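Local coordinates for protein cytochrome P450 RhF (Acinetobacter radioresistens, PDB 6RO8) that is the heme domain of a larger multidomain cytochrome P450 and probably catalyses the oxygenation of organic substrates at its heme iron, at residues Pro96-Ile101 with Glu212-Val217; His272-Leu277 with Gly315-Trp320; Arg290-Lys295 with Asp359-Tyr364. One frame throughout, in Å; residues are numbered along the deposited sequence.

Contact 1: residues Pro96-Ile101 with Glu212-Val217; sequences PEALKI and EVAEGV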
loop_
_atom_site.group_PDB
_atom_site.type_symbol
_atom_site.label_atom_id
_atom_site.label_comp_id
_atom_site.label_asym_id
_atom_site.label_seq_id
_atom_site.Cartn_x
_atom_site.Cartn_y
_atom_site.Cartn_z
ATOM N N PRO A 96 1.977 10.939 25.367
ATOM C CA PRO A 96 0.709 11.040 26.113
ATOM C C PRO A 96 -0.188 12.193 25.706
ATOM O O PRO A 96 -1.418 12.101 25.839
ATOM C CB PRO A 96 1.181 11.222 27.567
ATOM C CG PRO A 96 2.480 10.596 27.642
ATOM C CD PRO A 96 3.137 10.839 26.258
ATOM N N GLU A 97 0.399 13.308 25.275
ATOM C CA GLU A 97 -0.421 14.432 24.849
ATOM C C GLU A 97 -1.061 14.163 23.484
ATOM O O GLU A 97 -2.116 14.725 23.164
ATOM C CB GLU A 97 0.415 15.715 24.846
ATOM C CG GLU A 97 0.932 16.143 26.216
ATOM C CD GLU A 97 -0.164 16.632 27.177
ATOM O OE1 GLU A 97 0.079 16.664 28.411
ATOM O OE2 GLU A 97 -1.263 16.991 26.700
ATOM N N ALA A 98 -0.465 13.291 22.678
ATOM C CA ALA A 98 -1.155 12.842 21.477
ATOM C C ALA A 98 -2.353 11.973 21.835
ATOM O O ALA A 98 -3.398 12.038 21.176
ATOM C CB ALA A 98 -0.188 12.082 20.570
ATOM N N LEU A 99 -2.224 11.168 22.888
ATOM C CA LEU A 99 -3.278 10.227 23.235
ATOM C C LEU A 99 -4.557 10.960 23.609
ATOM O O LEU A 99 -5.661 10.466 23.340
ATOM C CB LEU A 99 -2.803 9.314 24.366
ATOM C CG LEU A 99 -1.847 8.214 23.884
ATOM C CD1 LEU A 99 -1.378 7.325 25.013
ATOM C CD2 LEU A 99 -2.511 7.383 22.791
ATOM N N LYS A 100 -4.444 12.158 24.179
ATOM C CA LYS A 100 -5.650 12.870 24.548
ATOM C C LYS A 100 -6.167 13.789 23.462
ATOM O O LYS A 100 -7.368 14.091 23.455
ATOM C CB LYS A 100 -5.436 13.673 25.787
ATOM C CG LYS A 100 -5.921 12.903 26.903
ATOM C CD LYS A 100 -5.158 11.533 27.114
ATOM C CE LYS A 100 -5.911 10.554 27.998
ATOM N NZ LYS A 100 -6.524 11.306 29.101
ATOM N N ILE A 101 -5.333 14.149 22.486
ATOM C CA ILE A 101 -5.895 14.766 21.300
ATOM C C ILE A 101 -6.884 13.791 20.690
ATOM O O ILE A 101 -8.063 14.112 20.484
ATOM C CB ILE A 101 -4.778 15.177 20.323
ATOM C CG1 ILE A 101 -4.043 16.413 20.839
ATOM C CG2 ILE A 101 -5.360 15.414 18.934
ATOM C CD1 ILE A 101 -2.614 16.575 20.297
ATOM N N GLU A 212 0.542 17.553 15.780
ATOM C CA GLU A 212 -0.162 17.852 14.537
ATOM C C GLU A 212 -0.727 16.590 13.924
ATOM O O GLU A 212 -1.884 16.563 13.489
ATOM C CB GLU A 212 0.776 18.530 13.542
ATOM C CG GLU A 212 1.755 19.502 14.172
ATOM C CD GLU A 212 2.593 20.226 13.135
ATOM O OE1 GLU A 212 3.272 21.209 13.508
ATOM O OE2 GLU A 212 2.569 19.805 11.952
ATOM N N VAL A 213 0.080 15.528 13.879
ATOM C CA VAL A 213 -0.379 14.268 13.298
ATOM C C VAL A 213 -1.569 13.729 14.079
ATOM O O VAL A 213 -2.548 13.246 13.489
ATOM C CB VAL A 213 0.772 13.245 13.237
ATOM C CG1 VAL A 213 0.305 11.997 12.545
ATOM C CG2 VAL A 213 1.965 13.828 12.493
ATOM N N ALA A 214 -1.506 13.809 15.415
ATOM C CA ALA A 214 -2.624 13.361 16.238
ATOM C C ALA A 214 -3.882 14.163 15.933
ATOM O O ALA A 214 -4.959 13.591 15.718
ATOM C CB ALA A 214 -2.261 13.454 17.720
ATOM N N GLU A 215 -3.764 15.495 15.918
ATOM C CA GLU A 215 -4.860 16.339 15.449
ATOM C C GLU A 215 -5.374 15.870 14.088
ATOM O O GLU A 215 -6.574 15.630 13.912
ATOM C CB GLU A 215 -4.400 17.794 15.384
ATOM C CG GLU A 215 -4.670 18.572 16.661
ATOM C CD GLU A 215 -6.155 18.731 16.935
ATOM O OE1 GLU A 215 -6.960 18.528 15.999
ATOM O OE2 GLU A 215 -6.522 19.053 18.086
ATOM N N GLY A 216 -4.465 15.706 13.119
ATOM C CA GLY A 216 -4.879 15.272 11.793
ATOM C C GLY A 216 -5.603 13.943 11.812
ATOM O O GLY A 216 -6.669 13.789 11.210
ATOM N N VAL A 217 -5.033 12.962 12.508
ATOM C CA VAL A 217 -5.675 11.658 12.641
ATOM C C VAL A 217 -7.034 11.800 13.323
ATOM O O VAL A 217 -8.032 11.215 12.882
ATOM C CB VAL A 217 -4.738 10.698 13.402
ATOM C CG1 VAL A 217 -5.482 9.465 13.891
ATOM C CG2 VAL A 217 -3.566 10.305 12.516
#

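Contact 2: residues His272-Leu277 with Gly315-Trp320; sequences HETTAL and GSVVAW. With HEM (protoporphyrin IX containing Fe), chain B; HIS (histidine), chain C.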
loop_
_atom_site.group_PDB
_atom_site.type_symbol
_atom_site.label_atom_id
_atom_site.label_comp_id
_atom_site.label_asym_id
_atom_site.label_seq_id
_atom_site.Cartn_x
_atom_site.Cartn_y
_atom_site.Cartn_z
ATOM N N HIS A 272 -6.625 4.189 -2.568
ATOM C CA HIS A 272 -6.002 5.004 -3.599
ATOM C C HIS A 272 -4.510 5.211 -3.376
ATOM O O HIS A 272 -3.747 5.227 -4.346
ATOM C CB HIS A 272 -6.729 6.349 -3.713
ATOM C CG HIS A 272 -6.459 7.281 -2.580
ATOM N ND1 HIS A 272 -5.496 8.261 -2.647
ATOM C CD2 HIS A 272 -7.026 7.389 -1.356
ATOM C CE1 HIS A 272 -5.473 8.926 -1.505
ATOM N NE2 HIS A 272 -6.395 8.420 -0.707
ATOM N N GLU A 273 -4.077 5.348 -2.120
ATOM C CA GLU A 273 -2.700 5.771 -1.872
ATOM C C GLU A 273 -1.682 4.762 -2.400
ATOM O O GLU A 273 -0.671 5.156 -2.999
ATOM C CB GLU A 273 -2.464 6.029 -0.386
ATOM C CG GLU A 273 -1.148 6.768 -0.174
ATOM C CD GLU A 273 -0.649 6.734 1.253
ATOM O OE1 GLU A 273 -0.710 7.792 1.921
ATOM O OE2 GLU A 273 -0.188 5.662 1.697
ATOM N N THR A 274 -1.910 3.463 -2.184
ATOM C CA THR A 274 -0.968 2.480 -2.711
ATOM C C THR A 274 -0.995 2.428 -4.243
ATOM O O THR A 274 0.034 2.143 -4.866
ATOM C CB THR A 274 -1.237 1.085 -2.125
ATOM O OG1 THR A 274 -2.643 0.871 -1.964
ATOM C CG2 THR A 274 -0.527 0.897 -0.803
ATOM N N THR A 275 -2.159 2.695 -4.859
ATOM C CA THR A 275 -2.253 2.782 -6.313
ATOM C C THR A 275 -1.461 3.965 -6.861
ATOM O O THR A 275 -0.831 3.855 -7.921
ATOM C CB THR A 275 -3.718 2.871 -6.731
ATOM O OG1 THR A 275 -4.437 1.777 -6.156
ATOM C CG2 THR A 275 -3.867 2.800 -8.238
ATOM N N ALA A 276 -1.468 5.104 -6.157
ATOM C CA ALA A 276 -0.708 6.254 -6.642
ATOM C C ALA A 276 0.787 6.019 -6.486
ATOM O O ALA A 276 1.556 6.281 -7.413
ATOM C CB ALA A 276 -1.123 7.532 -5.914
ATOM N N LEU A 277 1.218 5.532 -5.309
ATOM C CA LEU A 277 2.635 5.229 -5.126
ATOM C C LEU A 277 3.114 4.222 -6.167
ATOM O O LEU A 277 4.166 4.417 -6.792
ATOM C CB LEU A 277 2.879 4.697 -3.719
ATOM C CG LEU A 277 2.606 5.650 -2.560
ATOM C CD1 LEU A 277 2.604 4.870 -1.258
ATOM C CD2 LEU A 277 3.639 6.766 -2.526
ATOM N N GLY A 315 7.157 -2.460 -5.885
ATOM C CA GLY A 315 5.794 -2.257 -5.441
ATOM C C GLY A 315 5.675 -1.153 -4.399
ATOM O O GLY A 315 6.659 -0.654 -3.845
ATOM N N SER A 316 4.429 -0.749 -4.150
ATOM C CA SER A 316 4.132 0.351 -3.242
ATOM C C SER A 316 3.993 -0.090 -1.796
ATOM O O SER A 316 4.131 0.747 -0.905
ATOM C CB SER A 316 2.851 1.063 -3.674
ATOM O OG SER A 316 1.813 0.117 -3.901
ATOM N N VAL A 317 3.710 -1.365 -1.546
ATOM C CA VAL A 317 3.848 -1.960 -0.222
ATOM C C VAL A 317 5.147 -2.760 -0.200
ATOM O O VAL A 317 5.312 -3.720 -0.961
ATOM C CB VAL A 317 2.648 -2.852 0.126
ATOM C CG1 VAL A 317 2.875 -3.528 1.488
ATOM C CG2 VAL A 317 1.359 -2.029 0.131
ATOM N N VAL A 318 6.070 -2.367 0.672
ATOM C CA VAL A 318 7.374 -3.016 0.777
ATOM C C VAL A 318 7.513 -3.868 2.027
ATOM O O VAL A 318 8.456 -4.675 2.098
ATOM C CB VAL A 318 8.517 -1.983 0.726
ATOM C CG1 VAL A 318 8.588 -1.318 -0.678
ATOM C CG2 VAL A 318 8.331 -0.935 1.822
ATOM N N ALA A 319 6.624 -3.714 3.015
ATOM C CA ALA A 319 6.669 -4.487 4.255
ATOM C C ALA A 319 5.296 -4.454 4.913
ATOM O O ALA A 319 4.712 -3.382 5.073
ATOM C CB ALA A 319 7.710 -3.923 5.217
ATOM N N TRP A 320 4.785 -5.618 5.291
ATOM C CA TRP A 320 3.532 -5.734 6.019
ATOM C C TRP A 320 3.798 -6.498 7.321
ATOM O O TRP A 320 4.904 -7.000 7.558
ATOM C CB TRP A 320 2.464 -6.412 5.143
ATOM C CG TRP A 320 1.070 -5.916 5.380
ATOM C CD1 TRP A 320 -0.017 -6.674 5.738
ATOM C CD2 TRP A 320 0.597 -4.562 5.283
ATOM N NE1 TRP A 320 -1.133 -5.875 5.880
ATOM C CE2 TRP A 320 -0.786 -4.577 5.607
ATOM C CE3 TRP A 320 1.206 -3.337 4.972
ATOM C CZ2 TRP A 320 -1.572 -3.420 5.609
ATOM C CZ3 TRP A 320 0.424 -2.182 4.997
ATOM C CH2 TRP A 320 -0.954 -2.238 5.303
HETATM C CHA HEM B . -5.300 -5.879 1.534
HETATM C CHB HEM B . -1.635 -3.941 -1.015
HETATM C CHC HEM B . -4.744 -1.214 -3.598
HETATM C CHD HEM B . -8.304 -2.824 -0.710
HETATM C C1A HEM B . -4.028 -5.590 1.091
HETATM C C2A HEM B . -2.779 -6.130 1.600
HETATM C C3A HEM B . -1.780 -5.599 0.903
HETATM C C4A HEM B . -2.337 -4.687 -0.081
HETATM C CMA HEM B . -0.286 -5.914 1.127
HETATM C CAA HEM B . -2.624 -7.159 2.742
HETATM C CBA HEM B . -2.450 -8.518 2.094
HETATM C CGA HEM B . -2.375 -9.616 3.120
HETATM O O1A HEM B . -2.424 -9.317 4.338
HETATM O O2A HEM B . -2.269 -10.794 2.703
HETATM C C1B HEM B . -2.157 -3.115 -1.983
HETATM C C2B HEM B . -1.413 -2.525 -3.079
HETATM C C3B HEM B . -2.271 -1.754 -3.790
HETATM C C4B HEM B . -3.585 -1.843 -3.167
HETATM C CMB HEM B . 0.101 -2.778 -3.319
HETATM C CAB HEM B . -2.027 -0.919 -5.068
HETATM C CBB HEM B . -0.932 -0.969 -5.826
HETATM C C1C HEM B . -5.991 -1.405 -3.044
HETATM C C2C HEM B . -7.242 -0.780 -3.436
HETATM C C3C HEM B . -8.212 -1.251 -2.618
HETATM C C4C HEM B . -7.610 -2.174 -1.699
HETATM C CMC HEM B . -7.373 0.229 -4.598
HETATM C CAC HEM B . -9.736 -0.958 -2.546
HETATM C CBC HEM B . -10.343 -0.084 -3.351
HETATM C C1D HEM B . -7.815 -3.764 0.163
HETATM C C2D HEM B . -8.579 -4.452 1.176
HETATM C C3D HEM B . -7.763 -5.302 1.790
HETATM C C4D HEM B . -6.438 -5.185 1.190
HETATM C CMD HEM B . -10.073 -4.249 1.505
HETATM C CAD HEM B . -8.184 -6.217 2.962
HETATM C CBD HEM B . -8.738 -7.551 2.481
HETATM C CGD HEM B . -8.688 -8.544 3.620
HETATM O O1D HEM B . -8.249 -8.159 4.724
HETATM O O2D HEM B . -9.072 -9.726 3.436
HETATM N NA HEM B . -3.713 -4.706 0.081
HETATM N NB HEM B . -3.471 -2.678 -2.069
HETATM N NC HEM B . -6.264 -2.245 -1.978
HETATM N ND HEM B . -6.513 -4.239 0.197
HETATM FE FE HEM B . -5.012 -3.450 -0.966
HETATM N N HIS C . -3.268 0.688 3.611
HETATM C CA HIS C . -2.729 -0.351 2.742
HETATM C C HIS C . -3.032 -0.057 1.276
HETATM O O HIS C . -2.751 -0.897 0.410
HETATM C CB HIS C . -3.289 -1.719 3.130
HETATM C CG HIS C . -4.743 -1.698 3.486
HETATM N ND1 HIS C . -5.662 -2.554 2.915
HETATM C CD2 HIS C . -5.438 -0.923 4.353
HETATM C CE1 HIS C . -6.860 -2.307 3.417
HETATM N NE2 HIS C . -6.751 -1.323 4.292
HETATM O OXT HIS C . -3.556 1.007 0.941
HETATM O O HOH W 1 -4.738 -1.897 0.711
#

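Contact 3: residues Arg290-Lys295 with Asp359-Tyr364; sequences RKVWKK and DELDIY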
loop_
_atom_site.group_PDB
_atom_site.type_symbol
_atom_site.label_atom_id
_atom_site.label_comp_id
_atom_site.label_asym_id
_atom_site.label_seq_id
_atom_site.Cartn_x
_atom_site.Cartn_y
_atom_site.Cartn_z
ATOM N N ARG A 290 15.056 2.752 -21.382
ATOM C CA ARG A 290 14.540 3.215 -22.669
ATOM C C ARG A 290 14.237 2.050 -23.600
ATOM O O ARG A 290 13.281 2.103 -24.389
ATOM C CB ARG A 290 15.542 4.172 -23.312
ATOM C CG ARG A 290 15.910 5.353 -22.435
ATOM C CD ARG A 290 14.673 5.966 -21.818
ATOM N NE ARG A 290 13.836 6.626 -22.810
ATOM C CZ ARG A 290 12.659 7.182 -22.549
ATOM N NH1 ARG A 290 12.157 7.131 -21.314
ATOM N NH2 ARG A 290 11.971 7.765 -23.531
ATOM N N LYS A 291 15.040 0.988 -23.527
ATOM C CA LYS A 291 14.741 -0.213 -24.296
ATOM C C LYS A 291 13.377 -0.763 -23.885
ATOM O O LYS A 291 12.538 -1.078 -24.734
ATOM C CB LYS A 291 15.846 -1.260 -24.100
ATOM C CG LYS A 291 17.284 -0.895 -24.596
ATOM C CD LYS A 291 17.917 0.341 -23.877
ATOM C CE LYS A 291 18.140 0.125 -22.363
ATOM N NZ LYS A 291 18.113 1.397 -21.543
ATOM N N VAL A 292 13.108 -0.816 -22.577
ATOM C CA VAL A 292 11.817 -1.311 -22.100
ATOM C C VAL A 292 10.687 -0.379 -22.535
ATOM O O VAL A 292 9.592 -0.830 -22.895
ATOM C CB VAL A 292 11.854 -1.507 -20.567
ATOM C CG1 VAL A 292 10.442 -1.599 -19.991
ATOM C CG2 VAL A 292 12.652 -2.758 -20.207
ATOM N N TRP A 293 10.939 0.932 -22.537
ATOM C CA TRP A 293 9.862 1.888 -22.775
ATOM C C TRP A 293 9.382 1.838 -24.223
ATOM O O TRP A 293 8.170 1.859 -24.491
ATOM C CB TRP A 293 10.335 3.297 -22.410
ATOM C CG TRP A 293 9.329 4.376 -22.672
ATOM C CD1 TRP A 293 9.361 5.289 -23.673
ATOM C CD2 TRP A 293 8.140 4.654 -21.915
ATOM N NE1 TRP A 293 8.271 6.122 -23.594
ATOM C CE2 TRP A 293 7.506 5.755 -22.523
ATOM C CE3 TRP A 293 7.558 4.083 -20.784
ATOM C CZ2 TRP A 293 6.316 6.294 -22.043
ATOM C CZ3 TRP A 293 6.374 4.616 -20.307
ATOM C CH2 TRP A 293 5.764 5.708 -20.937
ATOM N N LYS A 294 10.309 1.773 -25.183
ATOM C CA LYS A 294 9.844 1.710 -26.560
ATOM C C LYS A 294 9.251 0.356 -26.879
ATOM O O LYS A 294 8.386 0.266 -27.754
ATOM C CB LYS A 294 10.967 2.093 -27.528
ATOM C CG LYS A 294 11.319 3.601 -27.445
ATOM C CD LYS A 294 10.783 4.431 -28.683
ATOM C CE LYS A 294 10.317 5.832 -28.192
ATOM N NZ LYS A 294 11.390 6.640 -27.489
ATOM N N LYS A 295 9.664 -0.695 -26.166
ATOM C CA LYS A 295 8.928 -1.949 -26.254
ATOM C C LYS A 295 7.481 -1.762 -25.806
ATOM O O LYS A 295 6.555 -2.268 -26.460
ATOM C CB LYS A 295 9.618 -3.044 -25.440
ATOM C CG LYS A 295 10.298 -4.102 -26.301
ATOM C CD LYS A 295 11.363 -4.917 -25.546
ATOM C CE LYS A 295 12.692 -4.191 -25.514
ATOM N NZ LYS A 295 13.402 -4.291 -26.820
ATOM N N ASP A 359 16.907 -8.787 -9.154
ATOM C CA ASP A 359 16.987 -7.333 -9.122
ATOM C C ASP A 359 16.784 -6.702 -10.491
ATOM O O ASP A 359 16.730 -5.471 -10.591
ATOM C CB ASP A 359 18.316 -6.893 -8.518
ATOM C CG ASP A 359 18.514 -7.444 -7.138
ATOM O OD1 ASP A 359 17.515 -7.551 -6.402
ATOM O OD2 ASP A 359 19.657 -7.781 -6.787
ATOM N N GLU A 360 16.635 -7.508 -11.535
ATOM C CA GLU A 360 16.488 -7.001 -12.887
ATOM C C GLU A 360 15.018 -6.841 -13.275
ATOM O O GLU A 360 14.145 -7.598 -12.842
ATOM C CB GLU A 360 17.212 -7.923 -13.864
ATOM C CG GLU A 360 18.720 -7.736 -13.818
ATOM C CD GLU A 360 19.479 -8.847 -14.526
ATOM O OE1 GLU A 360 20.660 -9.085 -14.184
ATOM O OE2 GLU A 360 18.899 -9.479 -15.432
ATOM N N LEU A 361 14.759 -5.824 -14.092
ATOM C CA LEU A 361 13.417 -5.516 -14.582
ATOM C C LEU A 361 13.218 -6.249 -15.903
ATOM O O LEU A 361 13.604 -5.768 -16.965
ATOM C CB LEU A 361 13.229 -4.014 -14.749
ATOM C CG LEU A 361 11.912 -3.605 -15.411
ATOM C CD1 LEU A 361 10.798 -3.464 -14.362
ATOM C CD2 LEU A 361 12.078 -2.315 -16.201
ATOM N N ASP A 362 12.608 -7.428 -15.827
ATOM C CA ASP A 362 12.301 -8.258 -16.983
ATOM C C ASP A 362 10.785 -8.224 -17.184
ATOM O O ASP A 362 10.036 -8.840 -16.422
ATOM C CB ASP A 362 12.818 -9.675 -16.757
ATOM C CG ASP A 362 12.335 -10.653 -17.810
ATOM O OD1 ASP A 362 11.880 -10.190 -18.876
ATOM O OD2 ASP A 362 12.404 -11.880 -17.569
ATOM N N ILE A 363 10.320 -7.524 -18.229
ATOM C CA ILE A 363 8.889 -7.256 -18.302
ATOM C C ILE A 363 8.099 -8.470 -18.739
ATOM O O ILE A 363 6.877 -8.460 -18.603
ATOM C CB ILE A 363 8.463 -6.083 -19.213
ATOM C CG1 ILE A 363 8.880 -6.297 -20.667
ATOM C CG2 ILE A 363 8.956 -4.783 -18.651
ATOM C CD1 ILE A 363 8.497 -5.126 -21.550
ATOM N N TYR A 364 8.731 -9.546 -19.195
ATOM C CA TYR A 364 7.999 -10.812 -19.107
ATOM C C TYR A 364 8.813 -11.864 -18.400
ATOM O O TYR A 364 9.072 -12.946 -18.929
ATOM C CB TYR A 364 7.530 -11.404 -20.427
ATOM C CG TYR A 364 6.132 -10.956 -20.781
ATOM C CD1 TYR A 364 5.847 -9.624 -20.827
ATOM C CD2 TYR A 364 5.111 -11.859 -21.087
ATOM C CE1 TYR A 364 4.610 -9.164 -21.088
ATOM C CE2 TYR A 364 3.826 -11.398 -21.381
ATOM C CZ TYR A 364 3.603 -10.029 -21.374
ATOM O OH TYR A 364 2.409 -9.423 -21.634
#

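Contact 1: residues Pro96-Ile101 with Glu212-Val217
Glu215, whose side chain lies against CG2 of Ile101, has its carboxylate oxygen OE1 gripped by two groups, the hydroxyl OH of Tyr105 and the amide NE2 of Gln219. The acid chain is bent at chi2 (-65°), which carries the carboxylate outward from its helix, toward Ile101. CG and CD both lie 4.0 Å from Ile101 CG2, and OE2 is slightly nearer, at 3.9 Å from that methyl, so the acid meets the isoleucine with the side of its chain while OE1 keeps its polar partners. Tyr105 follows directly on the helix that carries Ile101, so the acid is linked to this part of the chain by polar as well as apolar contacts.

The pair illustrates how small residues let two helices lie close. Ala98 and Ala214 come together with their CA atoms 5.5 Å apart, and the methyl carbons, Ala98 CB and Ala214 CB, meet at 3.8 Å. The segment axes approach to 8.7 Å and run nearly parallel, with a signed crossing angle of -19°. In the P450 fold, positions along the chain are consistent with helix 96-104 being the B' helix and helix 207-233 the G helix, two elements that commonly border the access route to the substrate pocket.

On the side of helix 96-104, Ile101 supplies the larger share of the apolar surface. With chi1 at -74° its CG2 branch stands anti to the backbone N and reaches across, Ile101 CG2 lying 3.6 Å from Ala214 C. The same methyl also touches Ala214 CB, while CD1 of Ile101 comes to 4.1 Å from that CB. Helix 207-233 also packs on helix 187-202, where Val213 touches Asn200 and Val217 rests on Ala196 and Asn200.

Contact 2: residues His272-Leu277 with Gly315-Trp320
Thr274 and Ser316 meet at the heart of the P450 heme pocket, where helix 273-288, consistent with the C-terminal half of the long helix I, faces the loop that follows helix 303-314, the probable K helix. The position of Thr274 in the sequence HETT matches the threonine familiar from this helix across the family.

One hydrogen bond joins the two segments directly: Ser316 OG donates to Thr274 O over 2.9 Å. OG approaches at a C=O...OG angle of 121° and stands 33° out of the carbonyl plane. A chi1 of 49° turns this hydroxyl back between the serine's own backbone N and carbonyl carbon, facing the helix.

Two apolar contacts accompany that bond. Thr274 CG2 meets Val317 CG2 at 3.6 Å, and Leu277 CB rests on Ser316 CB at the same separation. Phe420 packs on both Thr274 and Leu277.

Ligand contacts complete the site. The Thr274 hydroxyl OG1 is 3.0 Å from each carboxylate oxygen of a bound free histidine, O and OXT. Val317 CG2 lies 3.7 Å from the heme meso carbon CHB. Trp320 turns one ring face to the heme methyl CMA and meets CB of the free histidine obliquely. The heme iron, whose protein ligand is Cys381, binds the oxygen of water 1 at 2.3 Å.

Contact 3: residues Arg290-Lys295 with Asp359-Tyr364
Val292, with chi1 at 162°, holds CG1 anti to its backbone N and directs CG1 to Ile363 and Leu361 and CG2 to Leu361, while a chi1 of 60° at Ile363 swings CG2 anti to the carbonyl carbon and toward the valine. Together these rotations create a compact hydrophobic point between a helix and an extended chain. In P450 terms, helix 290-298 is probably the J helix, and segment 359-364 probably belongs to the meander, the irregular region between the K and L helices. The case shows how a coil with no regular strand can still pack on a helix through one inward-facing residue.

Val292 and Ile363 reach toward each other tip to tip, CG1 of Val292 lying 3.8 Å from CG2 of Ile363. Their CA atoms are 7.6 Å apart, a gap bridged by the side chains without any hydrogen bond across the segments. Leu361 and the valine cross obliquely: CD2 of Leu361 is 4.1 Å from Val292 CG2, and at 4.2 Å it also reaches Val292 CG1. One leucine methyl therefore serves both branches of the valine.

The cluster widens beyond the pair. Leu286 packs on Val292 and Leu285 on Leu361, while Leu302 and Ala306 meet Ile363. Asp362 N is hydrogen-bonded to OE2 of Glu309, whose place in the sequence matches the glutamate of the family's ExxR motif on the K helix.

Between the apolar residues the chain turns the carboxylate of Asp362 to its own backbone. This is an Asx turn, in which Tyr364 N donates to Asp362 OD1 over 3.2 Å, with the donor above the carboxylate plane, 59° out of it.

From the N terminus, contact 1 opens at 96-101 and closes at 212-217, a largely helical loop of 110 residues that brings the probable B' and G helices together. It is complete before the other two begin. Contacts 2 and 3 cross instead: their segments follow in the order 272-277, 290-295, 315-320 and 359-364, so each loop is entered before the other is closed. Helices 273-288 and 290-298 are consecutive, and the first is tied to the loop beyond helix 303-314, the second to the probable meander. Contact 2 lies near the chain's centre; contacts 1 and 3, 45 Å apart between centres, occupy opposite sides of it.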